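Local atomic coordinates of cytochrome c-555 (PDB entry 4J20), a protein that carries a single covalently bound heme c and transfers electrons in green sulfur photosynthetic bacteria, its exact role in photosynthesis not being established. Residues A[30-44]-A[76-88]. The protein carries 2 engineered substitutions. Residues are numbered along the deposited sequence; the frame is centred on the assembly and turned at random.
With HEB (heme b/c), chain I; SO4 (sulfate ion), chain C; IPA (isopropyl alcohol), chain E.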
loop_
_atom_site.group_PDB
_atom_site.type_symbol
_atom_site.label_atom_id
_atom_site.label_comp_id
_atom_site.label_asym_id
_atom_site.label_seq_id
_atom_site.Cartn_x
_atom_site.Cartn_y
_atom_site.Cartn_z
ATOM N N VAL A 30 2.113 -6.704 -5.245
ATOM C CA VAL A 30 3.295 -6.789 -4.375
ATOM C C VAL A 30 4.292 -7.782 -4.983
ATOM O O VAL A 30 3.930 -8.872 -5.406
ATOM C CB VAL A 30 2.902 -7.146 -2.934
ATOM C CG1 VAL A 30 4.124 -7.450 -2.094
ATOM C CG2 VAL A 30 2.165 -5.961 -2.322
ATOM N N GLY A 31 5.540 -7.305 -5.089
ATOM C CA GLY A 31 6.593 -8.068 -5.740
ATOM C C GLY A 31 6.813 -7.765 -7.194
ATOM O O GLY A 31 7.778 -8.250 -7.767
ATOM N N ASP A 32 5.932 -6.971 -7.806
ATOM C CA ASP A 32 6.049 -6.575 -9.215
ATOM C C ASP A 32 6.959 -5.362 -9.312
ATOM O O ASP A 32 6.565 -4.234 -9.036
ATOM C CB ASP A 32 4.647 -6.317 -9.817
ATOM C CG ASP A 32 4.664 -5.873 -11.263
ATOM O OD1 ASP A 32 5.708 -5.409 -11.785
ATOM O OD2 ASP A 32 3.565 -5.970 -11.866
ATOM N N LYS A 33 8.226 -5.611 -9.632
ATOM C CA LYS A 33 9.260 -4.596 -9.542
ATOM C C LYS A 33 9.017 -3.409 -10.479
ATOM O O LYS A 33 9.219 -2.248 -10.090
ATOM C CB LYS A 33 10.634 -5.205 -9.820
ATOM C CG LYS A 33 11.083 -6.267 -8.784
ATOM C CD LYS A 33 12.207 -7.226 -9.385
ATOM C CE LYS A 33 13.275 -6.500 -10.038
ATOM N NZ LYS A 33 14.406 -7.439 -10.160
ATOM N N ALA A 34 8.596 -3.673 -11.711
ATOM C CA ALA A 34 8.388 -2.590 -12.674
ATOM C C ALA A 34 7.216 -1.749 -12.250
ATOM O O ALA A 34 7.238 -0.527 -12.426
ATOM C CB ALA A 34 8.208 -3.127 -14.100
ATOM N N ALA A 35 6.190 -2.373 -11.707
ATOM C CA ALA A 35 4.994 -1.612 -11.298
ATOM C C ALA A 35 5.381 -0.693 -10.142
ATOM O O ALA A 35 4.883 0.455 -10.036
ATOM C CB ALA A 35 3.888 -2.519 -10.870
ATOM N N TRP A 36 6.224 -1.177 -9.230
ATOM C CA TRP A 36 6.527 -0.437 -8.023
ATOM C C TRP A 36 7.654 0.587 -8.175
ATOM O O TRP A 36 7.710 1.510 -7.360
ATOM C CB TRP A 36 6.764 -1.377 -6.831
ATOM C CG TRP A 36 5.459 -1.861 -6.297
ATOM C CD1 TRP A 36 4.808 -3.022 -6.616
ATOM C CD2 TRP A 36 4.612 -1.153 -5.372
ATOM N NE1 TRP A 36 3.597 -3.084 -5.944
ATOM C CE2 TRP A 36 3.462 -1.948 -5.161
ATOM C CE3 TRP A 36 4.748 0.057 -4.689
ATOM C CZ2 TRP A 36 2.430 -1.540 -4.326
ATOM C CZ3 TRP A 36 3.710 0.478 -3.870
ATOM C CH2 TRP A 36 2.569 -0.321 -3.685
ATOM N N ALA A 37 8.554 0.457 -9.136
ATOM C CA ALA A 37 9.731 1.320 -9.119
ATOM C C ALA A 37 9.406 2.835 -9.113
ATOM O O ALA A 37 9.981 3.555 -8.303
ATOM C CB ALA A 37 10.681 0.931 -10.288
ATOM N N PRO A 38 8.550 3.327 -10.022
ATOM C CA PRO A 38 8.319 4.766 -9.994
ATOM C C PRO A 38 7.468 5.160 -8.779
ATOM O O PRO A 38 7.534 6.312 -8.325
ATOM C CB PRO A 38 7.529 5.033 -11.272
ATOM C CG PRO A 38 6.993 3.740 -11.680
ATOM C CD PRO A 38 7.878 2.667 -11.157
ATOM N N ARG A 39 6.704 4.215 -8.190
ATOM C CA ARG A 39 5.893 4.515 -7.025
ATOM C C ARG A 39 6.793 4.684 -5.819
ATOM O O ARG A 39 6.646 5.632 -5.038
ATOM C CB ARG A 39 4.879 3.382 -6.811
ATOM C CG ARG A 39 3.920 3.204 -7.992
ATOM C CD ARG A 39 2.976 2.058 -7.730
ATOM N NE ARG A 39 2.095 1.815 -8.902
ATOM C CZ ARG A 39 0.932 2.426 -9.128
ATOM N NH1 ARG A 39 0.456 3.310 -8.281
ATOM N NH2 ARG A 39 0.219 2.094 -10.196
ATOM N N ILE A 40 7.753 3.785 -5.645
ATOM C CA ILE A 40 8.720 3.863 -4.564
ATOM C C ILE A 40 9.471 5.194 -4.613
ATOM O O ILE A 40 9.790 5.780 -3.568
ATOM C CB ILE A 40 9.635 2.617 -4.610
ATOM C CG1 ILE A 40 8.815 1.375 -4.218
ATOM C CG2 ILE A 40 10.843 2.784 -3.697
ATOM C CD1 ILE A 40 9.498 0.037 -4.383
ATOM N N ALA A 41 9.776 5.671 -5.814
ATOM C CA ALA A 41 10.512 6.931 -5.966
ATOM C C ALA A 41 9.702 8.137 -5.464
ATOM O O ALA A 41 10.304 9.192 -5.189
ATOM C CB ALA A 41 10.955 7.138 -7.420
ATOM N N GLN A 42 8.390 8.017 -5.318
ATOM C CA GLN A 42 7.606 9.083 -4.741
ATOM C C GLN A 42 7.949 9.287 -3.288
ATOM O O GLN A 42 7.615 10.334 -2.728
ATOM C CB GLN A 42 6.117 8.831 -4.874
ATOM C CG GLN A 42 5.623 8.798 -6.294
ATOM C CD GLN A 42 4.190 8.517 -6.341
ATOM O OE1 GLN A 42 3.763 7.406 -6.021
ATOM N NE2 GLN A 42 3.396 9.528 -6.649
ATOM N N GLY A 43 8.517 8.245 -2.636
ATOM C CA GLY A 43 8.852 8.250 -1.220
ATOM C C GLY A 43 7.669 7.846 -0.361
ATOM O O GLY A 43 6.511 7.867 -0.783
ATOM N N MET A 44 7.997 7.422 0.851
ATOM C CA MET A 44 7.001 6.910 1.768
ATOM C C MET A 44 5.983 7.926 2.168
ATOM O O MET A 44 4.802 7.584 2.316
ATOM C CB MET A 44 7.651 6.263 3.005
ATOM C CG MET A 44 8.335 4.949 2.692
ATOM S SD MET A 44 7.145 3.603 2.322
ATOM C CE MET A 44 6.282 3.423 3.882
ATOM N N VAL A 76 -1.896 1.607 8.345
ATOM C CA VAL A 76 -1.815 1.744 6.900
ATOM C C VAL A 76 -0.395 2.025 6.438
ATOM O O VAL A 76 0.110 1.359 5.514
ATOM C CB VAL A 76 -2.771 2.849 6.388
ATOM C CG1 VAL A 76 -2.565 3.126 4.872
ATOM C CG2 VAL A 76 -4.210 2.472 6.644
ATOM N N GLY A 77 0.306 2.896 7.121
ATOM C CA GLY A 77 1.646 3.185 6.704
ATOM C C GLY A 77 2.584 1.994 6.921
ATOM O O GLY A 77 3.508 1.751 6.137
ATOM N N ASN A 78 2.370 1.222 7.989
ATOM C CA ASN A 78 3.161 0.025 8.222
ATOM C C ASN A 78 2.930 -1.003 7.123
ATOM O O ASN A 78 3.862 -1.683 6.672
ATOM C CB ASN A 78 2.911 -0.586 9.604
ATOM C CG ASN A 78 3.467 0.265 10.714
ATOM O OD1 ASN A 78 4.345 1.088 10.501
ATOM N ND2 ASN A 78 2.961 0.069 11.915
ATOM N N ALA A 79 1.670 -1.126 6.679
ATOM C CA ALA A 79 1.351 -2.003 5.551
ATOM C C ALA A 79 2.039 -1.526 4.271
ATOM O O ALA A 79 2.564 -2.356 3.502
ATOM C CB ALA A 79 -0.141 -2.096 5.362
ATOM N N VAL A 80 2.080 -0.211 4.034
ATOM C CA VAL A 80 2.790 0.301 2.864
ATOM C C VAL A 80 4.255 -0.084 2.956
ATOM O O VAL A 80 4.878 -0.516 1.974
ATOM C CB VAL A 80 2.625 1.852 2.736
ATOM C CG1 VAL A 80 3.496 2.379 1.593
ATOM C CG2 VAL A 80 1.160 2.254 2.520
ATOM N N ALA A 81 4.855 0.048 4.140
ATOM C CA ALA A 81 6.269 -0.294 4.333
ATOM C C ALA A 81 6.515 -1.748 4.001
ATOM O O ALA A 81 7.516 -2.087 3.375
ATOM C CB ALA A 81 6.712 0.028 5.758
ATOM N N TYR A 82 5.589 -2.613 4.433
ATOM C CA TYR A 82 5.707 -4.007 4.076
ATOM C C TYR A 82 5.661 -4.217 2.562
ATOM O O TYR A 82 6.506 -4.898 1.979
ATOM C CB TYR A 82 4.598 -4.811 4.760
ATOM C CG TYR A 82 4.622 -6.253 4.363
ATOM C CD1 TYR A 82 5.602 -7.107 4.843
ATOM C CD2 TYR A 82 3.715 -6.745 3.446
ATOM C CE1 TYR A 82 5.655 -8.425 4.436
ATOM C CE2 TYR A 82 3.798 -8.097 3.002
ATOM C CZ TYR A 82 4.747 -8.901 3.536
ATOM O OH TYR A 82 4.799 -10.240 3.136
ATOM N N MET A 83 4.671 -3.613 1.920
ATOM C CA MET A 83 4.508 -3.747 0.457
ATOM C C MET A 83 5.756 -3.259 -0.287
ATOM O O MET A 83 6.248 -3.940 -1.212
ATOM C CB MET A 83 3.318 -2.938 0.012
ATOM C CG MET A 83 2.003 -3.497 0.560
ATOM S SD MET A 83 0.572 -2.397 0.398
ATOM C CE MET A 83 0.356 -2.428 -1.373
ATOM N N VAL A 84 6.264 -2.095 0.078
ATOM C CA VAL A 84 7.443 -1.552 -0.588
ATOM C C VAL A 84 8.653 -2.449 -0.356
ATOM O O VAL A 84 9.401 -2.750 -1.311
ATOM C CB VAL A 84 7.710 -0.134 -0.068
ATOM C CG1 VAL A 84 9.142 0.333 -0.411
ATOM C CG2 VAL A 84 6.683 0.844 -0.579
ATOM N N GLY A 85 8.852 -2.908 0.884
ATOM C CA GLY A 85 9.963 -3.777 1.174
ATOM C C GLY A 85 9.963 -5.088 0.407
ATOM O O GLY A 85 11.014 -5.711 0.248
ATOM N N GLN A 86 8.804 -5.544 -0.025
ATOM C CA GLN A 86 8.683 -6.772 -0.773
ATOM C C GLN A 86 8.686 -6.553 -2.290
ATOM O O GLN A 86 8.640 -7.524 -3.030
ATOM C CB GLN A 86 7.391 -7.470 -0.407
ATOM C CG GLN A 86 7.397 -8.058 1.027
ATOM C CD GLN A 86 8.441 -9.136 1.208
ATOM O OE1 GLN A 86 8.525 -10.092 0.412
ATOM N NE2 GLN A 86 9.260 -8.988 2.218
ATOM N N SER A 87 8.810 -5.293 -2.746
ATOM C CA SER A 87 8.563 -4.987 -4.170
ATOM C C SER A 87 9.771 -4.381 -4.883
ATOM O O SER A 87 9.628 -3.705 -5.915
ATOM C CB SER A 87 7.338 -4.085 -4.311
ATOM O OG SER A 87 6.185 -4.759 -3.814
ATOM N N LYS A 88 10.978 -4.661 -4.350
ATOM C CA LYS A 88 12.232 -4.183 -4.933
ATOM C C LYS A 88 12.980 -5.353 -5.588
ATOM O O LYS A 88 12.761 -6.520 -5.325
ATOM C CB LYS A 88 13.111 -3.500 -3.868
ATOM C CG LYS A 88 12.515 -2.176 -3.338
ATOM C CD LYS A 88 13.267 -1.670 -2.123
ATOM C CE LYS A 88 12.705 -0.350 -1.630
ATOM N NZ LYS A 88 13.396 0.095 -0.384
ATOM O OXT LYS A 88 13.918 -5.114 -6.356
HETATM FE FE HEB I . -3.929 -0.027 -2.709
HETATM C CHA HEB I . -2.323 1.768 -5.106
HETATM C CHB HEB I . -1.393 0.651 -0.501
HETATM C CHC HEB I . -5.606 -1.668 -0.258
HETATM C CHD HEB I . -6.312 -0.947 -4.959
HETATM N NA HEB I . -2.213 1.024 -2.782
HETATM C C1A HEB I . -1.688 1.683 -3.896
HETATM C C2A HEB I . -0.410 2.233 -3.536
HETATM C C3A HEB I . -0.158 1.893 -2.277
HETATM C C4A HEB I . -1.271 1.141 -1.791
HETATM C CMA HEB I . 1.070 2.236 -1.446
HETATM C CAA HEB I . 0.479 3.008 -4.508
HETATM C CBA HEB I . 0.402 4.516 -4.249
HETATM C CGA HEB I . 1.182 5.361 -5.228
HETATM O O1A HEB I . 1.723 4.848 -6.250
HETATM O O2A HEB I . 1.204 6.595 -4.987
HETATM N NB HEB I . -3.572 -0.445 -0.773
HETATM C C1B HEB I . -2.475 -0.042 -0.014
HETATM C C2B HEB I . -2.659 -0.426 1.353
HETATM C C3B HEB I . -3.822 -1.096 1.424
HETATM C C4B HEB I . -4.425 -1.106 0.111
HETATM C CMB HEB I . -1.609 -0.173 2.405
HETATM C CAB HEB I . -4.495 -1.743 2.609
HETATM C CBB HEB I . -4.638 -0.800 3.814
HETATM N NC HEB I . -5.599 -1.117 -2.655
HETATM C C1C HEB I . -6.147 -1.695 -1.521
HETATM C C2C HEB I . -7.386 -2.352 -1.861
HETATM C C3C HEB I . -7.548 -2.205 -3.181
HETATM C C4C HEB I . -6.487 -1.402 -3.681
HETATM C CMC HEB I . -8.193 -3.174 -0.856
HETATM C CAC HEB I . -8.646 -2.775 -4.074
HETATM C CBC HEB I . -10.084 -2.410 -3.709
HETATM N ND HEB I . -4.255 0.354 -4.659
HETATM C C1D HEB I . -5.321 -0.120 -5.413
HETATM C C2D HEB I . -5.211 0.317 -6.761
HETATM C C3D HEB I . -4.016 1.130 -6.812
HETATM C C4D HEB I . -3.467 1.113 -5.483
HETATM C CMD HEB I . -6.133 0.039 -7.921
HETATM C CAD HEB I . -3.426 1.831 -8.023
HETATM C CBD HEB I . -4.029 3.229 -8.292
HETATM C CGD HEB I . -3.386 3.860 -9.464
HETATM O O1D HEB I . -2.173 4.114 -9.397
HETATM O O2D HEB I . -4.023 4.065 -10.468
HETATM S S SO4 C . 10.303 9.934 2.159
HETATM O O1 SO4 C . 9.204 10.078 3.132
HETATM O O2 SO4 C . 11.530 10.456 2.744
HETATM O O3 SO4 C . 10.515 8.458 1.895
HETATM O O4 SO4 C . 9.787 10.730 1.000
HETATM C C1 IPA E . 5.845 -12.608 -2.900
HETATM C C2 IPA E . 6.389 -11.197 -2.680
HETATM C C3 IPA E . 7.859 -11.107 -3.096
HETATM O O2 IPA E . 6.224 -10.847 -1.291
HETATM O O HOH W 1 10.480 -1.737 -7.617
#
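Gly31 and Ser87 meet through a nearly straight hydrogen bond that joins the polar and apolar halves of this contact. Ser87 OG accepts the backbone N-H of Gly31 at 2.9 Å (174°) and donates to Met83 O, one turn back in helix 76-85, at 2.7 Å. Two bonds thus fix the hydroxyl, which lies beside the backbone N (chi1 -62°), and tie the loop before helix 33-40 to the end of the other helix. A CH...O contact from Gly31 CA to Gln86 O, 3.4 Å, runs alongside, and one water donates to both Lys33 O and Ser87 O.

The Ser87 methylene makes a CH-pi contact over one face of Trp36, Ser87 CB lying 3.8 Å from the centroid of the five-membered ring; Arg39 CD lies over the opposite face, toward its rim. In the class I cytochrome c fold the C-terminal helix, here 73-85, packs against the N-terminal helix 5-15, Met83 touching Tyr12, and lines the heme pocket; the indole presents its edge to heme methyl CMA. Met83, bent at chi3 (69°), brings CE to 3.7 Å from Trp36 CZ2 and 3.6 Å from heme CHB, while its side chain also touches the probable axial ligand His20. Arg39 NH1 bonds to oxygens of both heme propionates, anchoring helix 33-40 to the cofactor.

Aliphatic contacts flank this centre. Val30 CG2 meets Met83 CG, the two side chains crossing at about a right angle, and Ile40 lays CG1 and CD1 against Val84 CG1. Farther along, Met44 enters knob-into-hole fashion among Gly77, Val80, Ala81 and Val84, its chain folded at chi2 and chi3 to carry CE to 3.8 Å from Val80 CG1.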